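Local coordinates for protein bottromycin amidohydrolase (Streptomyces purpureus, PDB 6I5S) that probably hydrolyses the amide bond beside a thiazoline in a bottromycin biosynthetic intermediate, acting as a zinc-dependent, thiazoline-specific gatekeeper of the pathway, at residues V104-H109 with L434-W438. Sequence-based numbering, arbitrary orientation.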
ATOM      1  N   VAL A 104      -7.296  10.569  -0.046  1.00 27.80           N
ATOM      2  CA  VAL A 104      -8.377  10.563  -1.030  1.00 28.11           C
ATOM      3  C   VAL A 104      -8.048   9.666  -2.209  1.00 26.58           C
ATOM      4  O   VAL A 104      -8.896   8.889  -2.659  1.00 28.65           O
ATOM      5  CB  VAL A 104      -8.707  12.006  -1.474  1.00 29.26           C
ATOM      6  CG1 VAL A 104      -9.698  11.945  -2.665  1.00 27.70           C
ATOM      7  CG2 VAL A 104      -9.294  12.840  -0.298  1.00 28.62           C
ATOM      8  N   GLY A 105      -6.802   9.727  -2.704  1.00 26.76           N
ATOM      9  CA  GLY A 105      -6.385   8.848  -3.791  1.00 26.72           C
ATOM     10  C   GLY A 105      -6.556   7.384  -3.451  1.00 30.16           C
ATOM     11  O   GLY A 105      -7.086   6.604  -4.254  1.00 25.83           O
ATOM     12  N   LEU A 106      -6.156   6.988  -2.231  1.00 26.18           N
ATOM     13  CA  LEU A 106      -6.350   5.601  -1.831  1.00 22.92           C
ATOM     14  C   LEU A 106      -7.825   5.215  -1.844  1.00 24.27           C
ATOM     15  O   LEU A 106      -8.180   4.184  -2.447  1.00 27.51           O
ATOM     16  CB  LEU A 106      -5.717   5.340  -0.461  1.00 25.47           C
ATOM     17  CG  LEU A 106      -4.200   5.459  -0.424  1.00 25.40           C
ATOM     18  CD1 LEU A 106      -3.699   5.425   1.007  1.00 27.12           C
ATOM     19  CD2 LEU A 106      -3.508   4.377  -1.236  1.00 24.02           C
ATOM     20  N   LEU A 107      -8.706   6.036  -1.197  1.00 24.69           N
ATOM     21  CA  LEU A 107     -10.114   5.680  -1.082  1.00 26.04           C
ATOM     22  C   LEU A 107     -10.749   5.519  -2.448  1.00 25.83           C
ATOM     23  O   LEU A 107     -11.527   4.599  -2.685  1.00 27.44           O
ATOM     24  CB  LEU A 107     -10.870   6.775  -0.331  1.00 27.99           C
ATOM     25  CG  LEU A 107     -10.607   6.809   1.169  1.00 34.04           C
ATOM     26  CD1 LEU A 107     -11.344   8.047   1.713  1.00 37.61           C
ATOM     27  CD2 LEU A 107     -11.098   5.524   1.802  1.00 37.80           C
ATOM     28  N   VAL A 108     -10.449   6.443  -3.341  1.00 26.40           N
ATOM     29  CA  VAL A 108     -11.059   6.435  -4.680  1.00 33.21           C
ATOM     30  C   VAL A 108     -10.738   5.140  -5.416  1.00 28.05           C
ATOM     31  O   VAL A 108     -11.514   4.683  -6.265  1.00 29.52           O
ATOM     32  CB  VAL A 108     -10.549   7.678  -5.453  1.00 30.84           C
ATOM     33  CG1 VAL A 108     -10.610   7.469  -6.944  1.00 48.25           C
ATOM     34  CG2 VAL A 108     -11.329   8.902  -5.019  1.00 35.23           C
ATOM     35  N   HIS A 109      -9.608   4.512  -5.084  1.00 24.42           N
ATOM     36  CA  HIS A 109      -9.168   3.312  -5.759  1.00 28.34           C
ATOM     37  C   HIS A 109      -9.440   2.056  -4.956  1.00 27.22           C
ATOM     38  O   HIS A 109      -8.917   0.988  -5.317  1.00 25.81           O
ATOM     39  CB  HIS A 109      -7.682   3.430  -6.147  1.00 27.53           C
ATOM     40  CG  HIS A 109      -7.487   4.451  -7.216  1.00 25.00           C
ATOM     41  ND1 HIS A 109      -7.333   5.789  -6.948  1.00 26.15           N
ATOM     42  CD2 HIS A 109      -7.489   4.331  -8.573  1.00 29.31           C
ATOM     43  CE1 HIS A 109      -7.281   6.463  -8.089  1.00 29.64           C
ATOM     44  NE2 HIS A 109      -7.372   5.603  -9.090  1.00 28.47           N
ATOM     45  N   LEU A 434     -17.229   8.929  -5.935  1.00 33.26           N
ATOM     46  CA  LEU A 434     -15.821   8.605  -6.226  1.00 27.58           C
ATOM     47  C   LEU A 434     -15.293   9.520  -7.318  1.00 29.87           C
ATOM     48  O   LEU A 434     -14.187  10.054  -7.205  1.00 32.44           O
ATOM     49  CB  LEU A 434     -15.672   7.128  -6.592  1.00 30.12           C
ATOM     50  CG  LEU A 434     -16.041   6.094  -5.550  1.00 28.71           C
ATOM     51  CD1 LEU A 434     -16.068   4.702  -6.117  1.00 32.27           C
ATOM     52  CD2 LEU A 434     -15.061   6.155  -4.374  1.00 31.61           C
ATOM     53  N   ASP A 435     -16.101   9.773  -8.363  1.00 32.91           N
ATOM     54  CA  ASP A 435     -15.708  10.721  -9.389  1.00 32.59           C
ATOM     55  C   ASP A 435     -15.445  12.092  -8.794  1.00 30.65           C
ATOM     56  O   ASP A 435     -14.504  12.782  -9.201  1.00 34.60           O
ATOM     57  CB  ASP A 435     -16.820  10.851 -10.430  1.00 37.64           C
ATOM     58  CG  ASP A 435     -17.006   9.621 -11.293  1.00 42.57           C
ATOM     59  OD1 ASP A 435     -16.166   8.724 -11.329  1.00 38.01           O
ATOM     60  OD2 ASP A 435     -18.054   9.591 -12.013  1.00 48.29           O
ATOM     61  N   ARG A 436     -16.337  12.542  -7.890  1.00 34.04           N
ATOM     62  CA  ARG A 436     -16.217  13.883  -7.344  1.00 36.09           C
ATOM     63  C   ARG A 436     -14.974  14.007  -6.450  1.00 34.97           C
ATOM     64  O   ARG A 436     -14.274  15.028  -6.480  1.00 32.29           O
ATOM     65  CB  ARG A 436     -17.493  14.212  -6.554  1.00 44.92           C
ATOM     66  CG  ARG A 436     -17.587  15.604  -5.970  1.00 70.53           C
ATOM     67  CD  ARG A 436     -18.982  15.851  -5.367  1.00 82.01           C
ATOM     68  NE  ARG A 436     -20.057  15.637  -6.346  1.00 72.97           N
ATOM     69  CZ  ARG A 436     -21.010  14.709  -6.264  1.00 81.88           C
ATOM     70  NH1 ARG A 436     -21.074  13.865  -5.236  1.00 76.20           N
ATOM     71  NH2 ARG A 436     -21.923  14.631  -7.224  1.00 97.29           N
ATOM     72  N   LEU A 437     -14.710  12.994  -5.628  1.00 32.41           N
ATOM     73  CA  LEU A 437     -13.509  13.009  -4.782  1.00 30.48           C
ATOM     74  C   LEU A 437     -12.248  13.019  -5.616  1.00 31.40           C
ATOM     75  O   LEU A 437     -11.325  13.794  -5.363  1.00 31.01           O
ATOM     76  CB  LEU A 437     -13.487  11.803  -3.834  1.00 31.27           C
ATOM     77  CG  LEU A 437     -14.434  11.845  -2.619  1.00 36.50           C
ATOM     78  CD1 LEU A 437     -14.501  10.502  -1.875  1.00 33.26           C
ATOM     79  CD2 LEU A 437     -13.920  12.872  -1.706  1.00 33.43           C
ATOM     80  N   TRP A 438     -12.196  12.204  -6.649  1.00 29.89           N
ATOM     81  CA  TRP A 438     -11.005  12.201  -7.497  1.00 29.53           C
ATOM     82  C   TRP A 438     -10.857  13.552  -8.204  1.00 33.20           C
ATOM     83  O   TRP A 438      -9.776  14.154  -8.205  1.00 29.58           O
ATOM     84  CB  TRP A 438     -11.085  11.032  -8.491  1.00 33.36           C
ATOM     85  CG  TRP A 438      -9.860  10.821  -9.344  1.00 35.26           C
ATOM     86  CD1 TRP A 438      -9.806  10.890 -10.710  1.00 33.89           C
ATOM     87  CD2 TRP A 438      -8.515  10.496  -8.911  1.00 29.79           C
ATOM     88  NE1 TRP A 438      -8.530  10.626 -11.161  1.00 34.25           N
ATOM     89  CE2 TRP A 438      -7.718  10.386 -10.084  1.00 30.89           C
ATOM     90  CE3 TRP A 438      -7.910  10.273  -7.669  1.00 27.86           C
ATOM     91  CZ2 TRP A 438      -6.355  10.089 -10.037  1.00 29.43           C
ATOM     92  CZ3 TRP A 438      -6.540   9.981  -7.644  1.00 31.64           C
ATOM     93  CH2 TRP A 438      -5.811   9.861  -8.816  1.00 26.20           C
TER
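Leu434 meets the last turn of helix 100-108 with one branch, its CD2 lying 4.0 Å from Val108 CA and close to the carbonyl oxygen of Leu107. On the same turn the methyl Val108 CG2 packs in van der Waals contact on Leu434 O, whose helical bond comes from Trp438 N. One turn on, Leu437 rests on two valines through its CB, which stands 3.8 Å from Val108 CG2 and 4.0 Å from Val104 CG1. Val108 is thus wedged between Leu434, Leu437 and Trp438, and its CG1, anti to the backbone N (chi1 155°), reaches Trp438 CB at 3.9 Å. Trp438 extends its indole across to helix 100-108, setting CZ3 4.0 Å from Gly105 CA, where the ring edge comes against bare backbone. Over one face of the six-membered ring of Trp438 sits His109 CE1, 3.6 Å from Trp438 CZ3, in a T-shaped stack with the planes at 83°. The imidazole's rotation is fixed by a nearly straight bond in its own plane from His109 ND1 to Gly105 O, 2.8 Å long. Were Trp438 replaced by alanine, the His109 edge would probably lose the aromatic face it abuts, and a gap is likely to open beside Gly105 and Val108. Pro358 touches the side chains of both His109 and Trp438, and Leu24, Leu28 and Leu31 of helix 23-31 join the aliphatic side. In this buried, nearly antiparallel pair, the late helix 431-444, which follows strand 427-430, packs on helix 100-108, the helix of the beta-alpha-beta crossover from strand 84-95 to the parallel strand 111-116, as in the amidohydrolase barrel.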